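Local coordinates for pilus assembly protein CpaE (Caulobacter crescentus, PDB 4N0P), which probably takes part in pilus assembly as part of a larger, probably ATP-binding protein, of which this chain is the receiver-like domain of the response regulator fold, at residues 23-28 with 74-79; 84-89 with 116-121. All blocks are in the same frame, centred on the assembly; numbering follows the deposited sequence. Where two conformers were deposited one is given.

Running from the N terminus, strand 24-28 takes an inner place in a five-stranded parallel sheet of order 2-1-3-4-5. The chain then passes through helix 32-42, strand 51-55 and helix 58-65 before strand 74-77 returns beside strand 24-28, where contact 1 closes the loop. The chain goes straight on into helix 83-94, passes through strand 102-107 and reaches helix 112-120, where contact 2 closes a second loop. The two loops neither nest nor cross but follow in series; the centres of the two contacts are about 16 Å apart. Contact 1 joins two central strands and contact 2 two neighbouring surface helices; CG2 of Thr-79 packs on CB of Leu-86 where they meet.

Contact 1: 23-28 with 74-79; sequences ITIHAF and LVMVET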
loop_
_atom_site.group_PDB
_atom_site.type_symbol
_atom_site.label_atom_id
_atom_site.label_comp_id
_atom_site.label_asym_id
_atom_site.label_seq_id
_atom_site.Cartn_x
_atom_site.Cartn_y
_atom_site.Cartn_z
ATOM N N ILE A 23 -9.170 -10.455 2.135
ATOM C CA ILE A 23 -7.903 -10.288 1.442
ATOM C C ILE A 23 -6.777 -10.315 2.465
ATOM O O ILE A 23 -7.009 -10.198 3.673
ATOM C CB ILE A 23 -7.891 -8.946 0.632
ATOM C CG1 ILE A 23 -8.096 -7.706 1.565
ATOM C CG2 ILE A 23 -8.885 -8.947 -0.550
ATOM C CD1 ILE A 23 -7.776 -6.379 0.918
ATOM N N THR A 24 -5.556 -10.470 1.969
ATOM C CA THR A 24 -4.346 -10.380 2.788
ATOM C C THR A 24 -3.631 -9.114 2.365
ATOM O O THR A 24 -3.481 -8.865 1.154
ATOM C CB THR A 24 -3.466 -11.625 2.648
ATOM O OG1 THR A 24 -3.318 -11.916 1.244
ATOM C CG2 THR A 24 -4.056 -12.830 3.355
ATOM N N ILE A 25 -3.243 -8.286 3.343
ATOM C CA ILE A 25 -2.549 -7.033 3.096
ATOM C C ILE A 25 -1.201 -7.060 3.797
ATOM O O ILE A 25 -1.172 -7.323 4.992
ATOM C CB ILE A 25 -3.354 -5.785 3.599
ATOM C CG1 ILE A 25 -4.768 -5.678 2.988
ATOM C CG2 ILE A 25 -2.522 -4.479 3.398
ATOM C CD1 ILE A 25 -5.692 -4.605 3.713
ATOM N N HIS A 26 -0.116 -6.785 3.090
ATOM C CA HIS A 26 1.210 -6.651 3.708
ATOM C C HIS A 26 1.628 -5.213 3.553
ATOM O O HIS A 26 1.713 -4.732 2.416
ATOM C CB HIS A 26 2.257 -7.578 3.069
ATOM C CG HIS A 26 2.062 -9.045 3.330
ATOM N ND1 HIS A 26 2.897 -9.988 2.744
ATOM C CD2 HIS A 26 1.130 -9.679 4.084
ATOM C CE1 HIS A 26 2.431 -11.165 3.140
ATOM N NE2 HIS A 26 1.382 -11.029 3.967
ATOM N N ALA A 27 1.857 -4.503 4.677
ATOM C CA ALA A 27 2.263 -3.116 4.579
ATOM C C ALA A 27 3.722 -3.013 5.035
ATOM O O ALA A 27 4.052 -3.410 6.140
ATOM C CB ALA A 27 1.341 -2.234 5.440
ATOM N N PHE A 28 4.595 -2.554 4.171
ATOM C CA PHE A 28 6.023 -2.359 4.493
ATOM C C PHE A 28 6.220 -0.895 4.639
ATOM O O PHE A 28 6.333 -0.198 3.628
ATOM C CB PHE A 28 6.937 -2.942 3.388
ATOM C CG PHE A 28 6.937 -4.444 3.331
ATOM C CD1 PHE A 28 5.949 -5.132 2.635
ATOM C CD2 PHE A 28 7.962 -5.179 3.920
ATOM C CE1 PHE A 28 5.942 -6.524 2.598
ATOM C CE2 PHE A 28 7.958 -6.567 3.870
ATOM C CZ PHE A 28 6.939 -7.232 3.220
ATOM N N LEU A 74 -2.760 -7.509 -1.538
ATOM C CA LEU A 74 -2.408 -6.110 -1.571
ATOM C C LEU A 74 -1.095 -5.867 -0.840
ATOM O O LEU A 74 -0.921 -6.353 0.283
ATOM C CB LEU A 74 -3.549 -5.264 -0.926
ATOM C CG LEU A 74 -3.284 -3.750 -0.786
ATOM C CD1 LEU A 74 -3.196 -3.100 -2.130
ATOM C CD2 LEU A 74 -4.401 -3.057 -0.030
ATOM N N VAL A 75 -0.175 -5.179 -1.497
ATOM C CA VAL A 75 1.133 -4.801 -0.945
ATOM C C VAL A 75 1.134 -3.281 -0.805
ATOM O O VAL A 75 0.944 -2.569 -1.799
ATOM C CB VAL A 75 2.318 -5.300 -1.814
ATOM C CG1 VAL A 75 3.648 -4.771 -1.260
ATOM C CG2 VAL A 75 2.349 -6.829 -1.876
ATOM N N MET A 76 1.326 -2.778 0.413
ATOM C CA MET A 76 1.412 -1.332 0.651
ATOM C C MET A 76 2.862 -1.010 0.965
ATOM O O MET A 76 3.481 -1.714 1.772
ATOM C CB MET A 76 0.496 -0.902 1.814
ATOM C CG MET A 76 -0.965 -1.142 1.547
ATOM S SD MET A 76 -2.012 -0.512 2.907
ATOM C CE MET A 76 -1.850 1.195 2.694
ATOM N N VAL A 77 3.454 -0.039 0.257
ATOM C CA VAL A 77 4.882 0.235 0.444
ATOM C C VAL A 77 5.154 1.722 0.639
ATOM O O VAL A 77 4.420 2.586 0.164
ATOM C CB VAL A 77 5.751 -0.322 -0.709
ATOM C CG1 VAL A 77 5.747 -1.854 -0.728
ATOM C CG2 VAL A 77 5.319 0.258 -2.061
ATOM N N GLU A 78 6.304 2.009 1.261
ATOM C CA GLU A 78 6.735 3.370 1.513
ATOM C C GLU A 78 8.261 3.382 1.498
ATOM O O GLU A 78 8.884 2.370 1.821
ATOM C CB GLU A 78 6.183 3.778 2.886
ATOM C CG GLU A 78 6.417 5.189 3.338
ATOM C CD GLU A 78 5.936 5.473 4.747
ATOM O OE1 GLU A 78 6.119 4.602 5.632
ATOM O OE2 GLU A 78 5.393 6.580 4.967
ATOM N N THR A 79 8.863 4.504 1.126
ATOM C CA THR A 79 10.332 4.625 1.172
ATOM C C THR A 79 10.712 5.992 1.756
ATOM O O THR A 79 9.948 6.940 1.602
ATOM C CB THR A 79 10.966 4.395 -0.217
ATOM O OG1 THR A 79 12.393 4.492 -0.085
ATOM C CG2 THR A 79 10.484 5.397 -1.265
#
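Thr-24 and Leu-74 open a ladder of backbone hydrogen bonds between two parallel strands whose axes come within 4.7 Å and run 13° apart. Leu-74 N donates to Thr-24 O at 3.1 Å, and His-26 then uses both its backbone groups, its N giving to Leu-74 O at 3.0 Å and its O receiving Met-76 N at 2.8 Å. Phe-28 N returns to Met-76 O at 2.8 Å, whereas the last rung, Glu-78 N to Phe-28 O, is weak. CA-H groups of Ile-25, Val-75, Ala-27 and Val-77 add close contacts to the same carbonyls.

On one face of the sheet the packing is apolar. Ile-25 and Leu-74 point the same way side by side, CG1 of Ile-25 lying 4.0 Å from CD2 of Leu-74. Met-76, with CG anti to its carbonyl carbon (chi1 -63°), leans back so that SD sits 4.0 Å from CG2 of Ile-25, while its CB meets CB of Ala-27. Helix 133-144 covers Leu-74 on this face. His-26, Phe-28, Val-75 and Val-77 occupy the other face, where the Phe-28 ring meets Tyr-65 edge to face.

The polar ends are held by residues beyond the two strands: His-26 ND1 bonds to Tyr-66 OH, and the Glu-78 carboxylate takes the N-H groups of Ala-30 and Arg-31 and bonds the hydroxyl of Thr-34. Apolar side chains and paired peptides thus make a buried centre for this receiver-like fold, while the single carboxylate of Glu-78 at the C-terminal end of the strands ties the loop after strand 24-28 and the start of helix 32-42 to it.

Contact 2: 84-89 with 116-121; sequences QRLLHL and RELMRR
Leu-87 and Leu-118 mark the closest backbone approach, CA to CA 7.8 Å, of two short helical segments that run parallel within 1° with axes 11.6 Å apart, a wide spacing bridged by side chains. Leu-87 carries most of the contact. Its CD2 lies 3.8 Å from CD2 of Leu-118, crossing that side chain at a slant, and both its methyls rest on the aliphatic CG of Glu-117. Leu-86 adds a looser contact to the same methyl of Leu-118, on the side turned to the core, where Leu-86 also packs on Leu-59 and Leu-118 on Val-123.

At the outer side Arg-121 reaches back across the gap. Its flat guanidinium lies under Leu-87, with CD2 3.8 Å above the plane over its centre, and NH1 makes a weak hydrogen bond of 2.8 Å to Leu-87 O. NH1 also pairs with Asp-91, one turn further along helix 83-94.

Glu-117 OE2 lies at the edge of the Arg-121 guanidinium, on its NE side. The first torsion of Glu-117 (chi1 -173°) turns CG toward Leu-87, and the bend at chi2 (49°) then swings the carboxylate to the arginines: Arg-121 NE meets the anti lone pair of OE2 in the guanidinium plane at 2.8 Å, while Arg-120 NH2 takes the syn lone pair of the same oxygen at 3.0 Å. Arg-120 NE completes a side-on, two-nitrogen grip through a longer bond to OE1, coming from above the carboxylate plane.

An apolar layer thus faces the sheet and an ionic network lies outside it; set between Glu-117 and Asp-91, Arg-121 has its charge probably well balanced and its guanidinium fixed flat against Leu-87, linking the two surface helices.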
loop_
_atom_site.group_PDB
_atom_site.type_symbol
_atom_site.label_atom_id
_atom_site.label_comp_id
_atom_site.label_asym_id
_atom_site.label_seq_id
_atom_site.Cartn_x
_atom_site.Cartn_y
_atom_site.Cartn_z
ATOM N N GLN A 84 13.307 8.990 -7.340
ATOM C CA GLN A 84 14.139 8.163 -8.227
ATOM C C GLN A 84 14.372 6.758 -7.654
ATOM O O GLN A 84 14.244 5.777 -8.380
ATOM C CB GLN A 84 15.483 8.856 -8.542
ATOM C CG GLN A 84 16.330 8.159 -9.624
ATOM C CD GLN A 84 15.619 7.971 -10.945
ATOM O OE1 GLN A 84 15.171 8.925 -11.587
ATOM N NE2 GLN A 84 15.495 6.726 -11.380
ATOM N N ARG A 85 14.686 6.660 -6.353
ATOM C CA ARG A 85 14.924 5.373 -5.701
ATOM C C ARG A 85 13.607 4.569 -5.615
ATOM O O ARG A 85 13.614 3.353 -5.824
ATOM C CB ARG A 85 15.544 5.599 -4.311
ATOM C CG ARG A 85 15.948 4.319 -3.592
ATOM C CD ARG A 85 17.322 3.790 -3.960
ATOM N NE ARG A 85 17.655 2.688 -3.057
ATOM C CZ ARG A 85 18.124 1.505 -3.441
ATOM N NH1 ARG A 85 18.366 1.262 -4.724
ATOM N NH2 ARG A 85 18.374 0.563 -2.543
ATOM N N LEU A 86 12.484 5.264 -5.367
ATOM C CA LEU A 86 11.159 4.634 -5.312
ATOM C C LEU A 86 10.857 3.955 -6.657
ATOM O O LEU A 86 10.507 2.777 -6.691
ATOM C CB LEU A 86 10.067 5.687 -4.944
ATOM C CG LEU A 86 8.595 5.277 -5.172
ATOM C CD1 LEU A 86 8.205 4.175 -4.263
ATOM C CD2 LEU A 86 7.658 6.442 -4.927
ATOM N N LEU A 87 11.033 4.670 -7.762
ATOM C CA LEU A 87 10.720 4.087 -9.067
ATOM C C LEU A 87 11.613 2.906 -9.416
ATOM O O LEU A 87 11.098 1.878 -9.867
ATOM C CB LEU A 87 10.754 5.162 -10.151
ATOM C CG LEU A 87 9.656 6.190 -9.968
ATOM C CD1 LEU A 87 9.963 7.471 -10.723
ATOM C CD2 LEU A 87 8.298 5.604 -10.291
ATOM N N HIS A 88 12.920 3.000 -9.131
ATOM C CA HIS A 88 13.838 1.889 -9.385
ATOM C C HIS A 88 13.443 0.632 -8.565
ATOM O O HIS A 88 13.417 -0.491 -9.078
ATOM C CB HIS A 88 15.279 2.320 -9.055
ATOM C CG HIS A 88 16.266 1.195 -9.120
ATOM N ND1 HIS A 88 16.671 0.657 -10.335
ATOM C CD2 HIS A 88 16.895 0.535 -8.118
ATOM C CE1 HIS A 88 17.516 -0.320 -10.032
ATOM N NE2 HIS A 88 17.688 -0.430 -8.710
ATOM N N LEU A 89 13.103 0.836 -7.294
ATOM C CA LEU A 89 12.710 -0.272 -6.428
ATOM C C LEU A 89 11.365 -0.854 -6.849
ATOM O O LEU A 89 11.171 -2.060 -6.710
ATOM C CB LEU A 89 12.680 0.174 -4.969
ATOM C CG LEU A 89 14.042 0.425 -4.299
ATOM C CD1 LEU A 89 13.875 1.253 -3.057
ATOM C CD2 LEU A 89 14.722 -0.854 -3.951
ATOM N N ARG A 116 1.691 10.554 -11.858
ATOM C CA ARG A 116 1.457 10.124 -13.235
ATOM C C ARG A 116 2.288 8.885 -13.581
ATOM O O ARG A 116 1.760 7.935 -14.172
ATOM C CB ARG A 116 1.798 11.277 -14.203
ATOM C CG ARG A 116 1.401 11.015 -15.638
ATOM C CD ARG A 116 1.966 12.097 -16.543
ATOM N NE ARG A 116 1.361 13.409 -16.292
ATOM C CZ ARG A 116 2.019 14.473 -15.837
ATOM N NH1 ARG A 116 3.313 14.395 -15.565
ATOM N NH2 ARG A 116 1.391 15.624 -15.664
ATOM N N GLU A 117 3.574 8.903 -13.218
ATOM C CA GLU A 117 4.505 7.818 -13.500
ATOM C C GLU A 117 4.055 6.540 -12.780
ATOM O O GLU A 117 4.042 5.474 -13.396
ATOM C CB GLU A 117 5.925 8.227 -13.083
ATOM C CG GLU A 117 7.018 7.239 -13.468
ATOM C CD GLU A 117 7.065 6.718 -14.895
ATOM O OE1 GLU A 117 6.709 7.466 -15.836
ATOM O OE2 GLU A 117 7.474 5.548 -15.069
ATOM N N LEU A 118 3.669 6.656 -11.495
ATOM C CA LEU A 118 3.196 5.501 -10.716
ATOM C C LEU A 118 1.957 4.881 -11.367
ATOM O O LEU A 118 1.895 3.659 -11.517
ATOM C CB LEU A 118 2.870 5.914 -9.241
ATOM C CG LEU A 118 4.061 6.336 -8.364
ATOM C CD1 LEU A 118 3.603 6.768 -6.979
ATOM C CD2 LEU A 118 5.128 5.246 -8.303
ATOM N N MET A 119 0.995 5.718 -11.794
ATOM C CA MET A 119 -0.248 5.242 -12.415
ATOM C C MET A 119 0.064 4.531 -13.739
ATOM O O MET A 119 -0.495 3.471 -14.000
ATOM C CB MET A 119 -1.238 6.394 -12.631
ATOM C CG MET A 119 -1.814 6.968 -11.348
ATOM S SD MET A 119 -2.569 5.787 -10.144
ATOM C CE MET A 119 -1.240 5.623 -8.962
ATOM N N ARG A 120 1.010 5.074 -14.529
ATOM C CA ARG A 120 1.456 4.477 -15.790
ATOM C C ARG A 120 2.094 3.088 -15.554
ATOM O O ARG A 120 1.926 2.190 -16.397
ATOM C CB ARG A 120 2.459 5.396 -16.493
ATOM C CG ARG A 120 2.615 5.109 -17.973
ATOM C CD ARG A 120 3.715 5.963 -18.594
ATOM N NE ARG A 120 5.041 5.688 -18.018
ATOM C CZ ARG A 120 5.861 4.726 -18.437
ATOM N NH1 ARG A 120 5.509 3.935 -19.444
ATOM N NH2 ARG A 120 7.037 4.548 -17.852
ATOM N N ARG A 121 2.808 2.915 -14.417
ATOM C CA ARG A 121 3.450 1.649 -14.060
ATOM C C ARG A 121 2.458 0.604 -13.519
ATOM O O ARG A 121 2.855 -0.547 -13.280
ATOM C CB ARG A 121 4.556 1.877 -13.033
ATOM C CG ARG A 121 5.650 2.734 -13.590
ATOM C CD ARG A 121 6.969 2.397 -12.993
ATOM N NE ARG A 121 7.992 3.258 -13.574
ATOM C CZ ARG A 121 9.265 3.260 -13.209
ATOM N NH1 ARG A 121 9.689 2.446 -12.255
ATOM N NH2 ARG A 121 10.123 4.083 -13.792
#